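Local coordinates for protein diaminopimelate decarboxylase (Phaeodactylum tricornutum, PDB 7JPJ) that probably catalyses the pyridoxal 5'-phosphate-dependent decarboxylation of diaminopimelate to lysine, the closing step of lysine biosynthesis, working as an obligate dimer, at residues T4-Q8 with V343-T347; A23-P28 with A421-R427; F47-Y51 with A260-K264; V86-M90 with D109-L113; L128-E133 with I189-L195. Numbering follows the deposited sequence.

Interaction 1. Residues T4-Q8 with V343-T347; sequences TNPLQ and VGDET
Asn5 lays its side chain over the backbone of Val343-Thr347 and gives up more surface to it than any other residue of the contact (95 Å²). With chi1 at -89° its amide reaches into the bend of that loop, and Asn5 ND2 donates a nearly straight hydrogen bond (176°) to Glu346 O at 3.0 Å. The same nitrogen lies 3.4 Å from Asp345 CA, while Asn5 OD1 packs 3.3 Å from Thr347 CG2. Thr4-Gln8 and Val343-Glu346 are irregular; Thr347 begins strand 347-353. The two segments run roughly antiparallel, their end-to-end directions 149° apart, with Asn5 CA 5.6 Å from Asp345 CA and Leu7 CA 6.5 Å from Val343 CA. Asn5 and Pro6 are extended (phi/psi -71/132 and -62/140), so the chain passes straight along the loop, which bends at Gly344 with phi +79°. Val343, with chi1 t, points its CB at the N-terminal segment: Val343 CG1 sits 3.5 Å from Pro6 O and 4.4 Å from Leu7 CD2, the latter on an m rotamer. About 302 Å² is buried. Arg379 of strand 373-379 touches the Asn5 side chain and donates through NE to Val343 O. This is an irregular chain terminus tied by an asparagine-to-backbone bond to the loop leading into strand 347-353 of the C-terminal beta domain, a part of the fold-type III decarboxylase well away from the active site.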
# COMPACT_ATOMS: atom_id res chain seq x y z
N THR A 4 27.43 19.70 12.29
CA THR A 4 26.59 19.76 11.10
C THR A 4 25.32 18.93 11.30
O THR A 4 24.50 18.79 10.39
CB THR A 4 27.34 19.26 9.84
OG1 THR A 4 26.65 19.69 8.66
CG2 THR A 4 27.45 17.74 9.84
N ASN A 5 25.16 18.37 12.50
CA ASN A 5 23.94 17.64 12.82
C ASN A 5 22.77 18.61 12.95
O ASN A 5 22.90 19.64 13.62
CB ASN A 5 24.11 16.85 14.12
CG ASN A 5 24.66 15.46 13.89
OD1 ASN A 5 24.50 14.88 12.82
ND2 ASN A 5 25.33 14.92 14.91
N PRO A 6 21.63 18.33 12.32
CA PRO A 6 20.48 19.24 12.44
C PRO A 6 20.01 19.34 13.89
O PRO A 6 19.89 18.34 14.59
CB PRO A 6 19.42 18.59 11.55
CG PRO A 6 20.18 17.71 10.61
CD PRO A 6 21.37 17.22 11.39
N LEU A 7 19.66 20.55 14.31
CA LEU A 7 19.27 20.76 15.72
C LEU A 7 17.77 20.56 15.84
O LEU A 7 17.26 20.49 16.95
CB LEU A 7 19.71 22.17 16.12
CG LEU A 7 21.21 22.43 16.06
CD1 LEU A 7 21.48 23.91 15.88
CD2 LEU A 7 21.89 21.91 17.31
N GLN A 8 17.11 20.49 14.69
CA GLN A 8 15.67 20.19 14.67
C GLN A 8 15.37 19.53 13.33
O GLN A 8 16.28 19.41 12.53
CB GLN A 8 14.86 21.47 14.81
CG GLN A 8 15.28 22.60 13.90
CD GLN A 8 14.20 23.65 13.82
OE1 GLN A 8 14.19 24.61 14.58
NE2 GLN A 8 13.26 23.46 12.91
N VAL A 343 22.03 16.67 21.12
CA VAL A 343 22.12 16.48 19.68
C VAL A 343 23.53 16.08 19.28
O VAL A 343 23.74 15.05 18.62
CB VAL A 343 21.67 17.75 18.94
CG1 VAL A 343 21.74 17.54 17.43
CG2 VAL A 343 20.26 18.14 19.35
N GLY A 344 24.53 16.86 19.70
CA GLY A 344 25.91 16.50 19.48
C GLY A 344 26.38 16.78 18.06
O GLY A 344 25.80 17.57 17.32
N ASP A 345 27.48 16.10 17.69
CA ASP A 345 28.07 16.29 16.37
C ASP A 345 28.66 14.99 15.82
O ASP A 345 29.64 15.04 15.06
CB ASP A 345 29.15 17.38 16.40
CG ASP A 345 30.14 17.20 17.54
OD1 ASP A 345 30.21 16.08 18.11
OD2 ASP A 345 30.85 18.17 17.86
N GLU A 346 28.09 13.85 16.17
CA GLU A 346 28.55 12.55 15.68
C GLU A 346 27.63 12.08 14.56
O GLU A 346 26.41 12.08 14.72
CB GLU A 346 28.59 11.53 16.81
CG GLU A 346 29.35 10.25 16.47
CD GLU A 346 30.73 10.21 17.10
OE1 GLU A 346 31.73 10.26 16.34
OE2 GLU A 346 30.81 10.14 18.34
N THR A 347 28.22 11.69 13.44
CA THR A 347 27.47 11.24 12.28
C THR A 347 27.81 9.79 11.95
O THR A 347 28.82 9.25 12.40
CB THR A 347 27.74 12.13 11.05
OG1 THR A 347 29.16 12.30 10.88
CG2 THR A 347 27.07 13.49 11.20

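Interaction 2. Residues A23-P28 with A421-R427; sequences AAGGTP and AHLIRKR
A single guanidinium, that of Arg427, gathers three backbone carbonyls from a turn with two adjacent glycines and a cis peptide bond before Pro28. Helix 14-24 runs out here; Gly25 leaves it with phi +77°, and Gly26 follows at 125/178, where a CB would jam against the preceding carbonyl oxygen. Arg427 extends with chi1 and chi2 both t and then turns at chi3 m. Arg427 NH1 donates to Pro28 O at 3.3 Å; Arg427 NH2 makes weak hydrogen bonds to Gly26 O at 2.8 Å (119°) and Ala24 O at 3.4 Å. Gly26 O and Pro28 O lie at the edge of the guanidinium. Strand 421-423 packs on the helix end, Ala23 CA being 6.1 Å from Leu423 CA: Ala23 CB meets Ala421 CB at 3.8 Å, and Ala24 CB meets Leu423 CD1 at 4.3 Å. Beyond the strand the chain turns a corner at Ile424, where Ile424 and Arg425 form a classic beta bulge opposite Glu412. Backbone bonds from Ile424 and Lys426 go to the second subunit. The acceptors Arg427 meets across this contact are all backbone carbonyls: a positive charge faces neutral dipoles through one ordinary and two weak hydrogen bonds, without a salt bridge.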
# COMPACT_ATOMS: atom_id res chain seq x y z
N ALA A 23 1.86 12.74 23.87
CA ALA A 23 0.45 12.96 23.56
C ALA A 23 -0.17 11.77 22.84
O ALA A 23 -1.38 11.55 22.93
CB ALA A 23 0.29 14.23 22.73
N ALA A 24 0.64 11.00 22.11
CA ALA A 24 0.15 9.86 21.34
C ALA A 24 0.38 8.53 22.04
O ALA A 24 -0.02 7.49 21.51
CB ALA A 24 0.81 9.84 19.96
N GLY A 25 1.01 8.53 23.21
CA GLY A 25 1.23 7.30 23.95
C GLY A 25 2.34 6.42 23.43
O GLY A 25 2.36 5.22 23.72
N GLY A 26 3.28 6.97 22.67
CA GLY A 26 4.41 6.23 22.15
C GLY A 26 4.51 6.36 20.64
O GLY A 26 3.69 6.99 19.98
N THR A 27 5.55 5.73 20.10
CA THR A 27 5.83 5.72 18.68
C THR A 27 5.31 4.44 18.03
O THR A 27 5.14 3.42 18.71
CB THR A 27 7.35 5.85 18.44
OG1 THR A 27 8.06 5.09 19.44
CG2 THR A 27 7.78 7.31 18.51
N PRO A 28 5.03 4.46 16.72
CA PRO A 28 5.13 5.58 15.78
C PRO A 28 3.90 6.49 15.80
O PRO A 28 2.89 6.13 16.40
CB PRO A 28 5.26 4.89 14.43
CG PRO A 28 4.48 3.64 14.59
CD PRO A 28 4.66 3.21 16.03
N ALA A 421 1.16 19.80 21.76
CA ALA A 421 0.67 18.67 20.98
C ALA A 421 -0.77 18.35 21.35
O ALA A 421 -1.14 18.33 22.53
CB ALA A 421 1.55 17.44 21.21
N HIS A 422 -1.59 18.10 20.33
CA HIS A 422 -2.97 17.68 20.51
C HIS A 422 -3.22 16.42 19.70
O HIS A 422 -2.91 16.37 18.50
CB HIS A 422 -3.97 18.77 20.07
CG HIS A 422 -3.65 20.13 20.60
ND1 HIS A 422 -4.03 20.54 21.86
CD2 HIS A 422 -3.02 21.19 20.04
CE1 HIS A 422 -3.64 21.78 22.06
NE2 HIS A 422 -3.02 22.20 20.97
N LEU A 423 -3.77 15.40 20.35
CA LEU A 423 -4.11 14.16 19.67
C LEU A 423 -5.37 14.36 18.83
O LEU A 423 -6.38 14.86 19.33
CB LEU A 423 -4.31 13.03 20.68
CG LEU A 423 -4.47 11.59 20.19
CD1 LEU A 423 -3.25 11.13 19.42
CD2 LEU A 423 -4.74 10.66 21.37
N ILE A 424 -5.30 14.00 17.55
CA ILE A 424 -6.44 14.10 16.65
C ILE A 424 -6.89 12.75 16.12
O ILE A 424 -7.89 12.68 15.39
CB ILE A 424 -6.15 15.07 15.48
CG1 ILE A 424 -4.89 14.64 14.72
CG2 ILE A 424 -6.01 16.49 15.99
CD1 ILE A 424 -4.53 15.59 13.60
N ARG A 425 -6.19 11.67 16.45
CA ARG A 425 -6.62 10.31 16.11
C ARG A 425 -5.90 9.36 17.05
O ARG A 425 -4.67 9.23 16.95
CB ARG A 425 -6.33 9.98 14.66
CG ARG A 425 -7.02 8.70 14.18
CD ARG A 425 -6.75 8.46 12.70
NE ARG A 425 -5.43 7.88 12.47
CZ ARG A 425 -4.91 7.68 11.26
NH1 ARG A 425 -5.59 8.03 10.18
NH2 ARG A 425 -3.70 7.14 11.13
N LYS A 426 -6.64 8.71 17.94
CA LYS A 426 -6.02 7.78 18.87
C LYS A 426 -5.53 6.53 18.15
O LYS A 426 -6.04 6.16 17.09
CB LYS A 426 -6.99 7.41 19.99
CG LYS A 426 -8.33 6.86 19.52
CD LYS A 426 -9.23 6.51 20.70
CE LYS A 426 -10.63 6.09 20.24
NZ LYS A 426 -11.50 5.70 21.39
N ARG A 427 -4.52 5.89 18.73
CA ARG A 427 -3.97 4.68 18.15
C ARG A 427 -5.05 3.60 18.07
O ARG A 427 -5.89 3.47 18.96
CB ARG A 427 -2.79 4.18 18.98
CG ARG A 427 -2.08 2.96 18.40
CD ARG A 427 -0.92 2.51 19.28
NE ARG A 427 -0.11 3.64 19.73
CZ ARG A 427 0.88 4.18 19.02
NH1 ARG A 427 1.19 3.69 17.83
NH2 ARG A 427 1.56 5.21 19.51

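Interaction 3. Residues F47-Y51 with A260-K264; sequences FPNAY and ADAFK
In the alpha/beta barrel that binds pyridoxal phosphate in this family, helix 252-270 lies outside the parallel strands, and the loop 47-51, leading into strand 53-58, runs alongside it in the same direction. Ala260 comes first and meets the loop most closely: its CA is 4.8 Å from Asn49 CA, and its CB faces the loop, 3.8 Å from Pro48 O and 4.4 Å from Pro48 CB. Ala260 O takes the helical bond from Lys264 N at 3.1 Å and is also touched by Ala50 CB, at 3.5 Å. Asp261 points away but forms a salt bridge, Lys264 NZ to Asp261 OD1 3.5 Å. Ala262 faces helix 210-222. Phe263, chi1 -90°, offers its CB to Ala50 CB at 3.8 Å while its ring leads off toward Met276 of strand 275-278. Lys264 CG lies 3.9 Å from Ala50 CB. On the loop side, Pro48 and Asn49 are extended (-63/128 and -139/153), and Asn49 ND2 donates to Phe47 O at 3.2 Å. The segments meet by packing alone. Tyr51, chi1 m, reaches the helix with its ring so that the edge carrying Tyr51 CE2 rests 3.7 Å from Phe263 O and Tyr51 OH lies 3.7 Å from Lys264 CA.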
# COMPACT_ATOMS: atom_id res chain seq x y z
N PHE A 47 -2.54 32.60 -5.25
CA PHE A 47 -2.28 32.20 -6.62
C PHE A 47 -2.74 33.29 -7.58
O PHE A 47 -3.86 33.81 -7.44
CB PHE A 47 -2.99 30.89 -6.94
CG PHE A 47 -2.46 30.17 -8.14
CD1 PHE A 47 -2.91 30.48 -9.41
CD2 PHE A 47 -1.51 29.16 -8.00
CE1 PHE A 47 -2.42 29.82 -10.52
CE2 PHE A 47 -1.02 28.49 -9.11
CZ PHE A 47 -1.47 28.82 -10.37
N PRO A 48 -1.92 33.68 -8.56
CA PRO A 48 -2.34 34.73 -9.50
C PRO A 48 -3.55 34.30 -10.31
O PRO A 48 -3.57 33.23 -10.91
CB PRO A 48 -1.10 34.92 -10.39
CG PRO A 48 0.04 34.38 -9.58
CD PRO A 48 -0.53 33.25 -8.78
N ASN A 49 -4.58 35.15 -10.31
CA ASN A 49 -5.81 34.88 -11.04
C ASN A 49 -6.28 36.16 -11.72
O ASN A 49 -5.99 37.27 -11.26
CB ASN A 49 -6.91 34.33 -10.12
CG ASN A 49 -7.34 35.32 -9.06
OD1 ASN A 49 -8.44 35.88 -9.13
ND2 ASN A 49 -6.49 35.54 -8.07
N ALA A 50 -7.02 36.00 -12.81
CA ALA A 50 -7.50 37.14 -13.58
C ALA A 50 -8.87 37.62 -13.10
O ALA A 50 -9.06 38.81 -12.86
CB ALA A 50 -7.55 36.79 -15.07
N TYR A 51 -9.83 36.70 -12.96
CA TYR A 51 -11.21 37.07 -12.66
C TYR A 51 -11.78 36.25 -11.52
O TYR A 51 -13.00 36.05 -11.44
CB TYR A 51 -12.08 36.93 -13.91
CG TYR A 51 -11.47 37.56 -15.14
CD1 TYR A 51 -11.42 38.94 -15.28
CD2 TYR A 51 -10.94 36.78 -16.16
CE1 TYR A 51 -10.86 39.52 -16.39
CE2 TYR A 51 -10.38 37.35 -17.28
CZ TYR A 51 -10.34 38.73 -17.39
OH TYR A 51 -9.79 39.32 -18.50
N ALA A 260 -2.73 33.23 -15.43
CA ALA A 260 -3.70 34.32 -15.35
C ALA A 260 -3.76 35.11 -16.64
O ALA A 260 -4.83 35.61 -17.01
CB ALA A 260 -3.36 35.24 -14.18
N ASP A 261 -2.64 35.23 -17.35
CA ASP A 261 -2.67 35.91 -18.64
C ASP A 261 -3.40 35.08 -19.69
O ASP A 261 -4.08 35.65 -20.56
CB ASP A 261 -1.24 36.23 -19.11
CG ASP A 261 -0.63 37.39 -18.34
OD1 ASP A 261 -1.34 38.39 -18.11
OD2 ASP A 261 0.56 37.30 -17.98
N ALA A 262 -3.28 33.75 -19.63
CA ALA A 262 -4.04 32.90 -20.54
C ALA A 262 -5.54 33.05 -20.30
O ALA A 262 -6.34 32.86 -21.23
CB ALA A 262 -3.62 31.44 -20.38
N PHE A 263 -5.94 33.38 -19.07
CA PHE A 263 -7.34 33.71 -18.81
C PHE A 263 -7.71 35.05 -19.41
O PHE A 263 -8.83 35.23 -19.91
CB PHE A 263 -7.61 33.71 -17.31
CG PHE A 263 -8.03 32.38 -16.77
CD1 PHE A 263 -7.11 31.36 -16.61
CD2 PHE A 263 -9.35 32.15 -16.43
CE1 PHE A 263 -7.49 30.14 -16.11
CE2 PHE A 263 -9.74 30.93 -15.93
CZ PHE A 263 -8.81 29.92 -15.77
N LYS A 264 -6.79 36.02 -19.36
CA LYS A 264 -7.06 37.32 -19.95
C LYS A 264 -7.15 37.23 -21.47
O LYS A 264 -7.97 37.91 -22.09
CB LYS A 264 -5.98 38.32 -19.54
CG LYS A 264 -5.92 38.63 -18.06
CD LYS A 264 -5.18 39.93 -17.80
CE LYS A 264 -4.90 40.14 -16.32
NZ LYS A 264 -3.89 39.17 -15.81

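Interaction 4. Residues V86-M90 with D109-L113; sequences VRRAM and DFAAL
Two helices flank each other here, and a salt bridge closes the outer side of an apolar contact. Arg87 leaves its helix sideways, chi1 m and chi2 -143°, and bends its guanidinium across to Asp109, which precedes helix 110-116. Asp109 OD2 takes both bonds: Arg87 NH2 donates at 3.2 Å (144°) and Arg87 NE weakly at 3.4 Å (138°). The carboxylate oxygen lies near the guanidinium plane, while Leu113 CD2 covers one face, 4.1 Å from Arg87 CZ. Asp109, chi1 p, stands at the N-cap position without a capping bond from its side chain, which turns instead to the arginine. Its carbonyl does serve the helix: Asp109 O accepts weak bonds from Ala112 N at 3.3 Å and Leu113 N at 3.4 Å. In the other helix Met90 N is satisfied by Val86 O at 3.2 Å. Under the ion pair, Leu113 (m, t) gives its CD1 to Val86 CG1 at 4.0 Å and its CD2 to Met90 CE at 4.3 Å, with Val86 CA and Leu113 CA 7.8 Å apart. Arg88, on another side of its helix, has partners on the second subunit: Glu437 of that subunit by salt bridge and Ser406 of that subunit by hydrogen bond. Helices 83-91 and 110-116 are successive barrel helices joined through strand 99-101, whose Leu101 and Ile99 lie against Val86 and Met90, while Phe110 carries the packing on to helix 125-134.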
# COMPACT_ATOMS: atom_id res chain seq x y z
N VAL A 86 -16.92 12.48 -0.15
CA VAL A 86 -17.97 13.50 -0.06
C VAL A 86 -18.68 13.39 1.28
O VAL A 86 -18.83 14.37 2.01
CB VAL A 86 -18.95 13.37 -1.24
CG1 VAL A 86 -20.04 14.42 -1.12
CG2 VAL A 86 -18.22 13.49 -2.56
N ARG A 87 -19.13 12.18 1.62
CA ARG A 87 -19.82 11.97 2.89
C ARG A 87 -18.88 12.17 4.07
O ARG A 87 -19.32 12.55 5.16
CB ARG A 87 -20.43 10.57 2.94
CG ARG A 87 -21.67 10.40 2.06
CD ARG A 87 -22.70 9.49 2.72
NE ARG A 87 -23.87 9.26 1.88
CZ ARG A 87 -25.00 9.97 1.96
NH1 ARG A 87 -25.11 10.95 2.84
NH2 ARG A 87 -26.02 9.69 1.16
N ARG A 88 -17.58 11.92 3.88
CA ARG A 88 -16.62 12.13 4.96
C ARG A 88 -16.41 13.62 5.23
O ARG A 88 -16.40 14.05 6.39
CB ARG A 88 -15.29 11.45 4.61
CG ARG A 88 -14.29 11.37 5.74
CD ARG A 88 -13.08 10.54 5.34
NE ARG A 88 -12.15 10.34 6.45
CZ ARG A 88 -11.09 9.54 6.40
NH1 ARG A 88 -10.82 8.86 5.30
NH2 ARG A 88 -10.30 9.42 7.46
N ALA A 89 -16.24 14.41 4.17
CA ALA A 89 -16.02 15.84 4.34
C ALA A 89 -17.21 16.52 4.99
O ALA A 89 -17.05 17.47 5.77
CB ALA A 89 -15.71 16.50 3.00
N MET A 90 -18.42 16.05 4.69
CA MET A 90 -19.60 16.65 5.29
C MET A 90 -19.69 16.31 6.78
O MET A 90 -20.30 17.07 7.54
CB MET A 90 -20.86 16.19 4.56
CG MET A 90 -21.04 16.86 3.21
SD MET A 90 -22.61 16.49 2.42
CE MET A 90 -22.53 14.70 2.37
N ASP A 109 -25.35 6.45 -5.07
CA ASP A 109 -26.15 7.49 -4.43
C ASP A 109 -25.69 8.89 -4.82
O ASP A 109 -25.74 9.82 -4.01
CB ASP A 109 -26.12 7.32 -2.91
CG ASP A 109 -24.73 7.56 -2.32
OD1 ASP A 109 -23.74 7.22 -3.00
OD2 ASP A 109 -24.64 8.08 -1.19
N PHE A 110 -25.23 9.06 -6.07
CA PHE A 110 -24.74 10.36 -6.50
C PHE A 110 -25.85 11.40 -6.52
O PHE A 110 -25.62 12.57 -6.20
CB PHE A 110 -24.09 10.24 -7.88
CG PHE A 110 -25.07 10.09 -9.01
CD1 PHE A 110 -25.59 8.85 -9.33
CD2 PHE A 110 -25.49 11.20 -9.74
CE1 PHE A 110 -26.49 8.70 -10.36
CE2 PHE A 110 -26.40 11.06 -10.77
CZ PHE A 110 -26.90 9.81 -11.08
N ALA A 111 -27.07 10.98 -6.87
CA ALA A 111 -28.19 11.92 -6.94
C ALA A 111 -28.48 12.54 -5.58
O ALA A 111 -28.81 13.72 -5.49
CB ALA A 111 -29.43 11.22 -7.49
N ALA A 112 -28.36 11.75 -4.51
CA ALA A 112 -28.55 12.29 -3.17
C ALA A 112 -27.52 13.36 -2.85
O ALA A 112 -27.85 14.40 -2.26
CB ALA A 112 -28.49 11.16 -2.14
N LEU A 113 -26.27 13.13 -3.25
CA LEU A 113 -25.22 14.12 -3.00
C LEU A 113 -25.45 15.39 -3.81
O LEU A 113 -25.30 16.50 -3.29
CB LEU A 113 -23.85 13.51 -3.32
CG LEU A 113 -23.53 12.18 -2.63
CD1 LEU A 113 -22.19 11.64 -3.10
CD2 LEU A 113 -23.55 12.32 -1.12

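Interaction 5. Residues L128-E133 with I189-L195; sequences LERFGE and IVERYGL
A Schellman motif ends helix 185-192 just where it packs against helix 125-134 on the outside of the cofactor-binding barrel. Gly194, with phi +62°, is its C-prime residue: Leu195 N bonds to Val190 O at 2.9 Å and Gly194 N to Glu191 O at 3.2 Å. Tyr193 before the turn and Leu195 after it both point at the other helix. The closest backbones are Gly132 CA and Tyr193 CA, 5.1 Å apart, with Glu129 CA and Ile189 CA at 6.8 Å. Gly132 matters because a CB there would collide with Tyr193 CD2. The ring, chi1 m, presents a face to Gly132 C and Glu133 N; Gly132 O is 3.2 Å from Tyr193 CD1, and Tyr193 OH 3.6 Å from Glu133 CG. Leu195 (m, t) fills the inner side: Leu195 CD1 meets Leu128 CD1 at 3.7 Å, and Leu195 CD2 reaches the ring edge at Phe131 CD2, 3.9 Å. Leu128 CD2 also packs on Ile189 CG2 at 4.2 Å and Val190 CG2 at 4.3 Å. The contact is all packing. Inward, Leu128 and Phe131 continue onto Val142 of strand 141-147, and Phe131 also touches helix 110-116 and strand 119-122.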
# COMPACT_ATOMS: atom_id res chain seq x y z
N LEU A 128 -21.90 11.11 -17.41
CA LEU A 128 -22.74 12.18 -17.91
C LEU A 128 -24.13 11.66 -18.27
O LEU A 128 -25.14 12.30 -17.95
CB LEU A 128 -22.08 12.83 -19.13
CG LEU A 128 -22.59 14.21 -19.55
CD1 LEU A 128 -22.48 15.19 -18.41
CD2 LEU A 128 -21.82 14.70 -20.77
N GLU A 129 -24.20 10.50 -18.91
CA GLU A 129 -25.49 9.95 -19.30
C GLU A 129 -26.32 9.57 -18.08
O GLU A 129 -27.54 9.80 -18.06
CB GLU A 129 -25.30 8.75 -20.23
CG GLU A 129 -24.83 9.12 -21.62
CD GLU A 129 -24.50 7.91 -22.46
OE1 GLU A 129 -24.27 6.82 -21.88
OE2 GLU A 129 -24.47 8.03 -23.71
N ARG A 130 -25.69 8.98 -17.06
CA ARG A 130 -26.41 8.67 -15.83
C ARG A 130 -26.91 9.94 -15.15
O ARG A 130 -28.03 9.97 -14.62
CB ARG A 130 -25.52 7.86 -14.89
CG ARG A 130 -25.18 6.46 -15.39
CD ARG A 130 -24.25 5.73 -14.43
NE ARG A 130 -24.88 5.52 -13.13
CZ ARG A 130 -24.23 5.09 -12.05
NH1 ARG A 130 -22.93 4.82 -12.11
NH2 ARG A 130 -24.89 4.93 -10.91
N PHE A 131 -26.09 10.99 -15.15
CA PHE A 131 -26.52 12.27 -14.61
C PHE A 131 -27.67 12.85 -15.43
O PHE A 131 -28.67 13.32 -14.88
CB PHE A 131 -25.34 13.25 -14.57
CG PHE A 131 -25.63 14.53 -13.85
CD1 PHE A 131 -25.41 14.64 -12.49
CD2 PHE A 131 -26.09 15.64 -14.54
CE1 PHE A 131 -25.67 15.82 -11.83
CE2 PHE A 131 -26.35 16.82 -13.89
CZ PHE A 131 -26.14 16.91 -12.52
N GLY A 132 -27.55 12.80 -16.76
CA GLY A 132 -28.59 13.35 -17.61
C GLY A 132 -29.88 12.56 -17.55
O GLY A 132 -30.97 13.13 -17.64
N GLU A 133 -29.79 11.23 -17.41
CA GLU A 133 -30.98 10.41 -17.27
C GLU A 133 -31.78 10.81 -16.04
O GLU A 133 -33.02 10.79 -16.05
CB GLU A 133 -30.60 8.93 -17.20
CG GLU A 133 -30.31 8.27 -18.54
CD GLU A 133 -29.84 6.82 -18.41
OE1 GLU A 133 -29.60 6.18 -19.46
OE2 GLU A 133 -29.71 6.33 -17.27
N ILE A 189 -25.05 14.54 -26.02
CA ILE A 189 -25.57 14.06 -24.75
C ILE A 189 -26.11 15.22 -23.92
O ILE A 189 -27.13 15.09 -23.24
CB ILE A 189 -24.48 13.28 -24.00
CG1 ILE A 189 -23.95 12.13 -24.86
CG2 ILE A 189 -25.01 12.75 -22.68
CD1 ILE A 189 -22.59 11.62 -24.46
N VAL A 190 -25.43 16.37 -23.98
CA VAL A 190 -25.87 17.53 -23.21
C VAL A 190 -27.23 18.02 -23.70
O VAL A 190 -28.13 18.29 -22.90
CB VAL A 190 -24.81 18.65 -23.28
CG1 VAL A 190 -25.41 19.99 -22.88
CG2 VAL A 190 -23.63 18.30 -22.40
N GLU A 191 -27.39 18.12 -25.02
CA GLU A 191 -28.68 18.55 -25.58
C GLU A 191 -29.76 17.51 -25.32
O GLU A 191 -30.92 17.86 -25.08
CB GLU A 191 -28.54 18.82 -27.08
CG GLU A 191 -29.86 18.88 -27.83
CD GLU A 191 -29.69 19.20 -29.30
OE1 GLU A 191 -30.61 19.81 -29.89
OE2 GLU A 191 -28.64 18.84 -29.87
N ARG A 192 -29.40 16.22 -25.36
CA ARG A 192 -30.39 15.16 -25.20
C ARG A 192 -31.10 15.26 -23.86
O ARG A 192 -32.31 15.05 -23.77
CB ARG A 192 -29.71 13.80 -25.35
CG ARG A 192 -30.67 12.65 -25.57
CD ARG A 192 -30.13 11.38 -24.93
NE ARG A 192 -30.83 10.19 -25.39
CZ ARG A 192 -30.36 8.96 -25.24
NH1 ARG A 192 -29.19 8.76 -24.66
NH2 ARG A 192 -31.06 7.92 -25.68
N TYR A 193 -30.36 15.59 -22.79
CA TYR A 193 -30.94 15.70 -21.46
C TYR A 193 -31.09 17.15 -21.01
O TYR A 193 -31.38 17.40 -19.84
CB TYR A 193 -30.08 14.93 -20.45
CG TYR A 193 -29.90 13.47 -20.81
CD1 TYR A 193 -30.98 12.59 -20.79
CD2 TYR A 193 -28.66 12.97 -21.18
CE1 TYR A 193 -30.82 11.25 -21.12
CE2 TYR A 193 -28.49 11.64 -21.51
CZ TYR A 193 -29.57 10.78 -21.47
OH TYR A 193 -29.41 9.45 -21.80
N GLY A 194 -30.92 18.11 -21.91
CA GLY A 194 -31.09 19.51 -21.56
C GLY A 194 -30.14 19.99 -20.49
O GLY A 194 -30.48 20.91 -19.74
N LEU A 195 -28.95 19.40 -20.40
CA LEU A 195 -27.98 19.78 -19.39
C LEU A 195 -27.43 21.18 -19.66
O LEU A 195 -27.62 21.77 -20.73
CB LEU A 195 -26.83 18.78 -19.35
CG LEU A 195 -27.17 17.34 -18.99
CD1 LEU A 195 -25.92 16.49 -19.01
CD2 LEU A 195 -27.85 17.28 -17.64

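The five contacts split between the two domains of this fold-type III decarboxylase. Interactions 3, 4 and 5 belong to the alpha/beta barrel; interactions 1 and 2 belong to the beta-rich domain, which both chain ends help to build. Interactions 1 and 2 cross along the sequence, their centres 26 Å apart, and each spans the whole barrel, so the barrel is inserted between parts of the other domain. Interaction 3 in turn encloses 4 and 5, which follow in series. Those two touch directly, Phe110 CZ to Arg130 O at 3.7 Å, so packing runs on through helices 83-91, 110-116, 125-134 and 185-192. Interactions 2 and 4 both touch the second subunit; interactions 1 and 5 are farthest apart, 63 Å between centres.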